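Local coordinates for protein 3,4-dihydroxybenzoate decarboxylase (Enterobacter cloacae, PDB 5NY5) that catalyses the decarboxylation of 3,4-dihydroxybenzoic acid, and in reverse the para-carboxylation of catechols, as a UbiD-family enzyme dependent on prenylated flavin, at residues A100-V110 with V236-L247; V370-Q381 with D462-K470. All blocks are in the same frame, centred on the assembly; numbering follows the deposited sequence.

Interaction 1. Residues A100-V110 with V236-L247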
loop_
_atom_site.group_PDB
_atom_site.type_symbol
_atom_site.label_atom_id
_atom_site.label_comp_id
_atom_site.label_asym_id
_atom_site.label_seq_id
_atom_site.Cartn_x
_atom_site.Cartn_y
_atom_site.Cartn_z
ATOM N N ALA A 100 32.594 -6.773 31.056
ATOM C CA ALA A 100 33.660 -7.748 31.251
ATOM C C ALA A 100 34.301 -8.156 29.931
ATOM O O ALA A 100 35.478 -8.530 29.906
ATOM C CB ALA A 100 33.122 -8.977 31.983
ATOM N N VAL A 101 33.546 -8.097 28.831
ATOM C CA VAL A 101 34.104 -8.431 27.525
ATOM C C VAL A 101 35.217 -7.464 27.152
ATOM O O VAL A 101 36.201 -7.850 26.509
ATOM C CB VAL A 101 32.986 -8.451 26.463
ATOM C CG1 VAL A 101 33.561 -8.621 25.067
ATOM C CG2 VAL A 101 32.001 -9.564 26.759
ATOM N N LYS A 102 35.098 -6.202 27.565
ATOM C CA LYS A 102 36.071 -5.188 27.182
ATOM C C LYS A 102 37.361 -5.261 27.988
ATOM O O LYS A 102 38.362 -4.665 27.578
ATOM C CB LYS A 102 35.453 -3.797 27.321
ATOM C CG LYS A 102 34.251 -3.576 26.418
ATOM C CD LYS A 102 33.601 -2.226 26.666
ATOM C CE LYS A 102 32.395 -2.030 25.763
ATOM N NZ LYS A 102 31.409 -3.137 25.915
ATOM N N ASN A 103 37.366 -5.967 29.115
ATOM C CA ASN A 103 38.559 -6.112 29.950
ATOM C C ASN A 103 38.737 -7.574 30.340
ATOM O O ASN A 103 38.656 -7.931 31.519
ATOM C CB ASN A 103 38.461 -5.225 31.189
ATOM C CG ASN A 103 38.175 -3.778 30.850
ATOM O OD1 ASN A 103 39.078 -2.945 30.817
ATOM N ND2 ASN A 103 36.908 -3.469 30.599
ATOM N N PRO A 104 38.993 -8.448 29.371
ATOM C CA PRO A 104 39.049 -9.881 29.672
ATOM C C PRO A 104 40.275 -10.241 30.496
ATOM O O PRO A 104 41.260 -9.504 30.564
ATOM C CB PRO A 104 39.105 -10.529 28.287
ATOM C CG PRO A 104 39.769 -9.508 27.438
ATOM C CD PRO A 104 39.325 -8.169 27.963
ATOM N N VAL A 105 40.195 -11.404 31.138
ATOM C CA VAL A 105 41.301 -11.970 31.903
ATOM C C VAL A 105 41.684 -13.287 31.244
ATOM O O VAL A 105 40.861 -14.208 31.161
ATOM C CB VAL A 105 40.935 -12.174 33.381
ATOM C CG1 VAL A 105 42.044 -12.926 34.099
ATOM C CG2 VAL A 105 40.683 -10.833 34.048
ATOM N N ALA A 106 42.929 -13.374 30.784
ATOM C CA ALA A 106 43.344 -14.479 29.939
ATOM C C ALA A 106 43.418 -15.782 30.732
ATOM O O ALA A 106 43.752 -15.782 31.919
ATOM C CB ALA A 106 44.701 -14.183 29.308
ATOM N N PRO A 107 43.113 -16.908 30.093
ATOM C CA PRO A 107 43.229 -18.203 30.773
ATOM C C PRO A 107 44.682 -18.568 31.047
ATOM O O PRO A 107 45.624 -17.957 30.539
ATOM C CB PRO A 107 42.579 -19.181 29.791
ATOM C CG PRO A 107 42.662 -18.500 28.464
ATOM C CD PRO A 107 42.533 -17.037 28.747
ATOM N N VAL A 108 44.850 -19.598 31.875
ATOM C CA VAL A 108 46.160 -20.066 32.312
ATOM C C VAL A 108 46.180 -21.587 32.253
ATOM O O VAL A 108 45.212 -22.244 32.648
ATOM C CB VAL A 108 46.490 -19.570 33.736
ATOM C CG1 VAL A 108 47.750 -20.233 34.256
ATOM C CG2 VAL A 108 46.640 -18.058 33.753
ATOM N N VAL A 109 47.282 -22.148 31.759
ATOM C CA VAL A 109 47.440 -23.597 31.706
ATOM C C VAL A 109 47.961 -24.096 33.047
ATOM O O VAL A 109 48.761 -23.427 33.712
ATOM C CB VAL A 109 48.374 -24.001 30.550
ATOM C CG1 VAL A 109 47.847 -23.459 29.234
ATOM C CG2 VAL A 109 49.790 -23.509 30.802
ATOM N N VAL A 110 47.485 -25.265 33.464
ATOM C CA VAL A 110 47.885 -25.864 34.737
ATOM C C VAL A 110 48.146 -27.347 34.527
ATOM O O VAL A 110 47.607 -27.968 33.601
ATOM C CB VAL A 110 46.817 -25.670 35.834
ATOM C CG1 VAL A 110 46.541 -24.194 36.072
ATOM C CG2 VAL A 110 45.540 -26.409 35.478
ATOM N N VAL A 236 36.245 -13.603 29.015
ATOM C CA VAL A 236 35.072 -12.995 29.632
ATOM C C VAL A 236 34.801 -13.630 30.989
ATOM O O VAL A 236 34.585 -12.933 31.987
ATOM C CB VAL A 236 33.855 -13.114 28.698
ATOM C CG1 VAL A 236 32.699 -12.275 29.219
ATOM C CG2 VAL A 236 34.229 -12.701 27.285
ATOM N N ALA A 237 34.819 -14.963 31.045
ATOM C CA ALA A 237 34.595 -15.656 32.310
ATOM C C ALA A 237 35.659 -15.291 33.336
ATOM O O ALA A 237 35.344 -15.051 34.509
ATOM C CB ALA A 237 34.567 -17.166 32.085
ATOM N N GLY A 238 36.924 -15.240 32.914
ATOM C CA GLY A 238 37.977 -14.818 33.821
ATOM C C GLY A 238 37.756 -13.416 34.352
ATOM O O GLY A 238 38.029 -13.133 35.521
ATOM N N ALA A 239 37.252 -12.519 33.504
ATOM C CA ALA A 239 36.954 -11.166 33.960
ATOM C C ALA A 239 35.735 -11.149 34.873
ATOM O O ALA A 239 35.689 -10.383 35.842
ATOM C CB ALA A 239 36.740 -10.245 32.763
ATOM N N LEU A 240 34.740 -11.989 34.582
ATOM C CA LEU A 240 33.540 -12.034 35.409
ATOM C C LEU A 240 33.826 -12.582 36.801
ATOM O O LEU A 240 33.114 -12.245 37.753
ATOM C CB LEU A 240 32.466 -12.874 34.720
ATOM C CG LEU A 240 31.756 -12.217 33.537
ATOM C CD1 LEU A 240 31.198 -13.271 32.603
ATOM C CD2 LEU A 240 30.648 -11.302 34.031
ATOM N N ARG A 241 34.855 -13.419 36.945
ATOM C CA ARG A 241 35.226 -13.966 38.243
ATOM C C ARG A 241 36.471 -13.328 38.839
ATOM O O ARG A 241 36.819 -13.651 39.980
ATOM C CB ARG A 241 35.453 -15.482 38.147
ATOM C CG ARG A 241 34.284 -16.275 37.586
ATOM C CD ARG A 241 33.006 -16.035 38.367
ATOM N NE ARG A 241 31.944 -16.944 37.949
ATOM C CZ ARG A 241 30.672 -16.827 38.313
ATOM N NH1 ARG A 241 30.296 -15.830 39.101
ATOM N NH2 ARG A 241 29.776 -17.703 37.886
ATOM N N GLN A 242 37.147 -12.439 38.106
ATOM C CA GLN A 242 38.425 -11.869 38.540
ATOM C C GLN A 242 39.422 -12.972 38.881
ATOM O O GLN A 242 40.241 -12.845 39.792
ATOM C CB GLN A 242 38.235 -10.912 39.716
ATOM C CG GLN A 242 37.587 -9.595 39.335
ATOM C CD GLN A 242 38.415 -8.816 38.334
ATOM O OE1 GLN A 242 38.135 -8.828 37.135
ATOM N NE2 GLN A 242 39.441 -8.128 38.822
ATOM N N GLN A 243 39.345 -14.068 38.136
ATOM C CA GLN A 243 40.160 -15.253 38.350
ATOM C C GLN A 243 40.299 -15.990 37.025
ATOM O O GLN A 243 39.290 -16.392 36.433
ATOM C CB GLN A 243 39.530 -16.153 39.411
ATOM C CG GLN A 243 40.327 -17.399 39.722
ATOM C CD GLN A 243 41.572 -17.104 40.529
ATOM O OE1 GLN A 243 41.636 -16.116 41.260
ATOM N NE2 GLN A 243 42.573 -17.965 40.401
ATOM N N PRO A 244 41.519 -16.177 36.526
ATOM C CA PRO A 244 41.689 -16.761 35.190
ATOM C C PRO A 244 41.137 -18.176 35.102
ATOM O O PRO A 244 41.219 -18.960 36.049
ATOM C CB PRO A 244 43.209 -16.740 34.986
ATOM C CG PRO A 244 43.782 -16.608 36.352
ATOM C CD PRO A 244 42.802 -15.799 37.132
ATOM N N VAL A 245 40.558 -18.491 33.944
ATOM C CA VAL A 245 40.088 -19.843 33.675
ATOM C C VAL A 245 41.287 -20.764 33.502
ATOM O O VAL A 245 42.234 -20.444 32.773
ATOM C CB VAL A 245 39.188 -19.858 32.431
ATOM C CG1 VAL A 245 38.706 -21.269 32.134
ATOM C CG2 VAL A 245 38.015 -18.918 32.620
ATOM N N GLU A 246 41.254 -21.911 34.169
ATOM C CA GLU A 246 42.377 -22.836 34.152
ATOM C C GLU A 246 42.216 -23.864 33.040
ATOM O O GLU A 246 41.129 -24.411 32.833
ATOM C CB GLU A 246 42.514 -23.534 35.506
ATOM C CG GLU A 246 42.939 -22.600 36.628
ATOM C CD GLU A 246 42.756 -23.207 38.005
ATOM O OE1 GLU A 246 42.738 -22.444 38.992
ATOM O OE2 GLU A 246 42.628 -24.445 38.102
ATOM N N LEU A 247 43.309 -24.119 32.326
ATOM C CA LEU A 247 43.336 -25.072 31.228
ATOM C C LEU A 247 44.330 -26.184 31.533
ATOM O O LEU A 247 45.326 -25.973 32.230
ATOM C CB LEU A 247 43.710 -24.389 29.909
ATOM C CG LEU A 247 42.761 -23.282 29.449
ATOM C CD1 LEU A 247 43.294 -22.586 28.212
ATOM C CD2 LEU A 247 41.380 -23.850 29.189
#
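Val108 and Val109 pair in parallel with Glu246 and Leu247, and three backbone hydrogen bonds carry this end of the contact. Val108 N donates to Val245 O at 2.9 Å, Val108 O accepts from Leu247 N at 2.7 Å, and Val110 N reaches Leu247 O in turn. Val108 thus uses both its N-H and its carbonyl on the neighbouring strand, the alternation expected of parallel pairing. CA-H...O contacts from Glu246 to Val108 O and from Val109 to Leu247 O fill in between.

Apolar side chains take over on both faces of the pair. On one, Leu247 runs alongside the Pro107 ring, its CD1 3.8 Å from Pro107 CB; on the other, Val108 CG2 lies next to Pro244 CB, and Val110 CG1 leans on the aliphatic CG of Glu246. Val105 straddles the middle. With CG1 opposite its own backbone N (chi1 173°), that methyl goes to Pro244 while CG2 rests on the Ala239 backbone.

Gly238, Ala239 and Ala100 let the backbones come close around the helix. Val105 CB comes within 3.5 Å of Gly238 C; a beta carbon on Gly238 would collide with Val105 O, so the bare backbone lets the 103-107 loop lie directly on the helix. Ala239 CB packs against the carbonyl oxygens of Ala100 and Asn103, 3.3 Å from Asn103 O, and Ala100 CB meets Leu240 CG at 3.8 Å. Val101 CG2 touches Val236 CG1 at 3.7 Å. A Schellman motif with Gln242 as its C-prime residue ends the helix.

Helix 93-101 therefore packs on helix 234-241, with Val101 also against Phe222, a prenylated-FMN-binding residue. Beyond them, strand 108-110 edges a small mixed sheet whose middle strand, 246-249, pairs on its far side with strand 256-258.

Interaction 2. Residues V370-Q381 with D462-K470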
loop_
_atom_site.group_PDB
_atom_site.type_symbol
_atom_site.label_atom_id
_atom_site.label_comp_id
_atom_site.label_asym_id
_atom_site.label_seq_id
_atom_site.Cartn_x
_atom_site.Cartn_y
_atom_site.Cartn_z
ATOM N N VAL A 370 13.477 3.298 24.256
ATOM C CA VAL A 370 14.129 4.568 23.983
ATOM C C VAL A 370 13.453 5.649 24.810
ATOM O O VAL A 370 12.351 5.473 25.334
ATOM C CB VAL A 370 14.095 4.932 22.486
ATOM C CG1 VAL A 370 14.792 3.861 21.669
ATOM C CG2 VAL A 370 12.660 5.115 22.019
ATOM N N LYS A 371 14.136 6.785 24.921
ATOM C CA LYS A 371 13.627 7.942 25.648
ATOM C C LYS A 371 13.820 9.175 24.779
ATOM O O LYS A 371 14.952 9.608 24.555
ATOM C CB LYS A 371 14.335 8.107 26.992
ATOM C CG LYS A 371 13.862 9.300 27.804
ATOM C CD LYS A 371 14.667 9.440 29.089
ATOM C CE LYS A 371 14.172 10.601 29.937
ATOM N NZ LYS A 371 15.063 10.847 31.104
ATOM N N LYS A 372 12.721 9.735 24.283
ATOM C CA LYS A 372 12.786 10.981 23.536
ATOM C C LYS A 372 12.952 12.136 24.514
ATOM O O LYS A 372 12.069 12.396 25.339
ATOM C CB LYS A 372 11.538 11.154 22.673
ATOM C CG LYS A 372 11.428 10.121 21.566
ATOM C CD LYS A 372 10.105 10.227 20.835
ATOM C CE LYS A 372 9.927 9.082 19.860
ATOM N NZ LYS A 372 8.545 9.046 19.318
ATOM N N ARG A 373 14.091 12.817 24.429
ATOM C CA ARG A 373 14.436 13.879 25.359
ATOM C C ARG A 373 14.235 15.269 24.779
ATOM O O ARG A 373 14.151 16.238 25.542
ATOM C CB ARG A 373 15.896 13.722 25.794
ATOM C CG ARG A 373 16.282 12.287 26.104
ATOM C CD ARG A 373 17.729 12.005 25.746
ATOM N NE ARG A 373 17.958 12.035 24.303
ATOM C CZ ARG A 373 19.136 11.807 23.731
ATOM N NH1 ARG A 373 20.195 11.536 24.479
ATOM N NH2 ARG A 373 19.258 11.853 22.411
ATOM N N GLN A 374 14.147 15.385 23.462
ATOM C CA GLN A 374 14.085 16.668 22.782
ATOM C C GLN A 374 13.358 16.462 21.466
ATOM O O GLN A 374 13.209 15.322 21.012
ATOM C CB GLN A 374 15.493 17.235 22.556
ATOM C CG GLN A 374 16.507 16.193 22.137
ATOM C CD GLN A 374 17.912 16.747 22.083
ATOM O OE1 GLN A 374 18.109 17.962 22.049
ATOM N NE2 GLN A 374 18.899 15.858 22.081
ATOM N N PRO A 375 12.874 17.539 20.835
ATOM C CA PRO A 375 12.176 17.377 19.548
ATOM C C PRO A 375 12.987 16.640 18.493
ATOM O O PRO A 375 12.423 15.856 17.721
ATOM C CB PRO A 375 11.891 18.825 19.130
ATOM C CG PRO A 375 11.823 19.571 20.403
ATOM C CD PRO A 375 12.841 18.937 21.299
ATOM N N SER A 376 14.302 16.864 18.446
ATOM C CA SER A 376 15.141 16.190 17.461
ATOM C C SER A 376 15.152 14.678 17.635
ATOM O O SER A 376 15.543 13.963 16.708
ATOM C CB SER A 376 16.569 16.733 17.532
ATOM O OG SER A 376 17.104 16.585 18.834
ATOM N N ASP A 377 14.740 14.171 18.797
ATOM C CA ASP A 377 14.695 12.727 18.988
ATOM C C ASP A 377 13.572 12.074 18.198
ATOM O O ASP A 377 13.651 10.874 17.916
ATOM C CB ASP A 377 14.549 12.391 20.470
ATOM C CG ASP A 377 15.872 12.425 21.202
ATOM O OD1 ASP A 377 16.916 12.263 20.538
ATOM O OD2 ASP A 377 15.867 12.613 22.435
ATOM N N GLU A 378 12.533 12.822 17.842
ATOM C CA GLU A 378 11.496 12.271 16.986
ATOM C C GLU A 378 12.086 11.917 15.632
ATOM O O GLU A 378 12.738 12.743 14.990
ATOM C CB GLU A 378 10.348 13.262 16.821
ATOM C CG GLU A 378 9.214 12.724 15.978
ATOM C CD GLU A 378 8.648 11.427 16.521
ATOM O OE1 GLU A 378 8.351 11.367 17.731
ATOM O OE2 GLU A 378 8.506 10.465 15.741
ATOM N N GLY A 379 11.863 10.682 15.204
ATOM C CA GLY A 379 12.474 10.153 14.012
ATOM C C GLY A 379 13.700 9.308 14.271
ATOM O O GLY A 379 14.101 8.536 13.395
ATOM N N ARG A 380 14.300 9.426 15.454
ATOM C CA ARG A 380 15.449 8.597 15.778
ATOM C C ARG A 380 15.054 7.210 16.264
ATOM O O ARG A 380 15.906 6.316 16.285
ATOM C CB ARG A 380 16.327 9.294 16.819
ATOM C CG ARG A 380 16.829 10.658 16.362
ATOM C CD ARG A 380 18.119 11.067 17.053
ATOM N NE ARG A 380 18.716 12.239 16.420
ATOM C CZ ARG A 380 18.746 13.454 16.955
ATOM N NH1 ARG A 380 18.224 13.674 18.153
ATOM N NH2 ARG A 380 19.307 14.454 16.290
ATOM N N GLN A 381 13.788 7.002 16.638
ATOM C CA GLN A 381 13.372 5.671 17.068
ATOM C C GLN A 381 13.449 4.676 15.919
ATOM O O GLN A 381 13.851 3.525 16.110
ATOM C CB GLN A 381 11.964 5.707 17.667
ATOM C CG GLN A 381 10.834 6.020 16.695
ATOM C CD GLN A 381 10.539 7.498 16.605
ATOM O OE1 GLN A 381 11.429 8.334 16.758
ATOM N NE2 GLN A 381 9.280 7.831 16.370
ATOM N N ASP A 462 6.419 0.673 15.634
ATOM C CA ASP A 462 6.768 1.874 16.389
ATOM C C ASP A 462 5.645 2.162 17.377
ATOM O O ASP A 462 4.621 2.747 17.022
ATOM C CB ASP A 462 7.011 3.056 15.458
ATOM C CG ASP A 462 7.326 4.335 16.210
ATOM O OD1 ASP A 462 7.153 5.422 15.624
ATOM O OD2 ASP A 462 7.740 4.260 17.387
ATOM N N CYS A 463 5.843 1.754 18.629
ATOM C CA CYS A 463 4.872 1.985 19.687
ATOM C C CYS A 463 5.302 3.095 20.630
ATOM O O CYS A 463 4.855 3.129 21.779
ATOM C CB CYS A 463 4.624 0.698 20.469
ATOM S SG CYS A 463 4.132 -0.665 19.428
ATOM N N THR A 464 6.169 3.990 20.173
ATOM C CA THR A 464 6.568 5.142 20.961
ATOM C C THR A 464 5.594 6.285 20.721
ATOM O O THR A 464 5.038 6.436 19.633
ATOM C CB THR A 464 7.994 5.583 20.616
ATOM O OG1 THR A 464 8.030 6.136 19.294
ATOM C CG2 THR A 464 8.939 4.402 20.681
ATOM N N VAL A 465 5.377 7.074 21.760
ATOM C CA VAL A 465 4.480 8.227 21.648
ATOM C C VAL A 465 5.151 9.291 20.789
ATOM O O VAL A 465 6.318 9.636 21.039
ATOM C CB VAL A 465 4.144 8.771 23.035
ATOM C CG1 VAL A 465 3.188 9.943 22.930
ATOM C CG2 VAL A 465 3.560 7.678 23.898
ATOM N N PRO A 466 4.480 9.817 19.766
ATOM C CA PRO A 466 5.054 10.929 19.004
ATOM C C PRO A 466 5.416 12.077 19.932
ATOM O O PRO A 466 4.683 12.386 20.871
ATOM C CB PRO A 466 3.931 11.313 18.036
ATOM C CG PRO A 466 3.117 10.079 17.901
ATOM C CD PRO A 466 3.173 9.399 19.235
ATOM N N TRP A 467 6.565 12.701 19.660
ATOM C CA TRP A 467 7.100 13.718 20.560
ATOM C C TRP A 467 6.068 14.790 20.884
ATOM O O TRP A 467 5.956 15.226 22.036
ATOM C CB TRP A 467 8.345 14.357 19.946
ATOM C CG TRP A 467 8.729 15.626 20.625
ATOM C CD1 TRP A 467 8.419 16.894 20.230
ATOM C CD2 TRP A 467 9.478 15.754 21.835
ATOM N NE1 TRP A 467 8.938 17.805 21.118
ATOM C CE2 TRP A 467 9.594 17.129 22.112
ATOM C CE3 TRP A 467 10.071 14.839 22.707
ATOM C CZ2 TRP A 467 10.273 17.610 23.223
ATOM C CZ3 TRP A 467 10.743 15.319 23.809
ATOM C CH2 TRP A 467 10.838 16.691 24.060
ATOM N N ALA A 468 5.299 15.220 19.883
ATOM C CA ALA A 468 4.367 16.324 20.073
ATOM C C ALA A 468 3.197 15.963 20.977
ATOM O O ALA A 468 2.538 16.865 21.501
ATOM C CB ALA A 468 3.844 16.803 18.717
ATOM N N LEU A 469 2.925 14.677 21.177
ATOM C CA LEU A 469 1.768 14.243 21.943
ATOM C C LEU A 469 2.122 13.713 23.325
ATOM O O LEU A 469 1.219 13.282 24.051
ATOM C CB LEU A 469 1.001 13.164 21.169
ATOM C CG LEU A 469 0.685 13.463 19.705
ATOM C CD1 LEU A 469 -0.116 12.328 19.097
ATOM C CD2 LEU A 469 -0.059 14.779 19.578
ATOM N N LYS A 470 3.401 13.748 23.714
ATOM C CA LYS A 470 3.839 13.061 24.929
ATOM C C LYS A 470 3.078 13.526 26.164
ATOM O O LYS A 470 2.923 12.758 27.120
ATOM C CB LYS A 470 5.341 13.257 25.131
ATOM C CG LYS A 470 6.206 12.565 24.093
ATOM C CD LYS A 470 7.676 12.883 24.309
ATOM C CE LYS A 470 8.245 12.143 25.505
ATOM N NZ LYS A 470 8.296 10.673 25.273
HETATM O O HOH W 1 10.436 8.779 25.166
#
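Lys372 turns CG away from its own carbonyl carbon (chi1 -66°) and then runs fully extended, which carries NZ across to the chain at Thr464 and Val465. Glu378 has CG opposite its backbone N but bends at chi2 (57°), bringing OE1 to the same place. NZ donates to Thr464 OG1 at 3.0 Å and to Val465 O at 2.9 Å, the latter approached from above the carbonyl plane, and makes a salt bridge with Glu378 OE1 at 2.8 Å. From the opposite face of the carboxylate, Trp467 N also donates to OE1 (2.9 Å), so one oxygen ties the lysine to the start of the 3-10 turn. These partners would be expected to favour a charged lysine.

One face of the Trp467 indole lies on the backbone from Gln374 to Pro375. Pro375 CA makes a CH-pi contact 3.6 Å from the centroid of the five-membered ring, while Lys372 O meets the indole at its edge. A water bridges Lys372 N and Lys470 NZ.

Gln381 NE2 bonds to Asp462 OD1 at 3.3 Å and also to Glu378 OE2, holding its amide between two carboxylates. Asp462 OD2 in turn takes both the N and OG1 of Thr464, which steadies that hydroxyl for the lysine.

Glu378 OE2 has a further salt bridge to Arg451 of a second subunit, so the cluster reaches the subunit interface. The bond from Thr464 N to Asp462 OD2 makes an Asx turn, just where the chain leaves strand 455-462 of the UbiD C-terminal domain.

Interaction 1 and interaction 2 lie in different parts of the subunit, their centres about 41 Å apart and their nearest atoms about 18 Å apart. They share no helix, strand or sheet. Along the chain they follow in series: 100-110 with 236-247 is complete before 370-381 with 462-470 begins, and helix 324-346 lies between them in sequence. The first joins two helices and a small three-stranded sheet, close to residues that bind prenylated FMN and manganese. The second ties together the C-terminal ends of strands 365-370 and 455-462 of the five-stranded sheet and the loops that follow them, away from those sites, where other subunits of the six-chain assembly meet it.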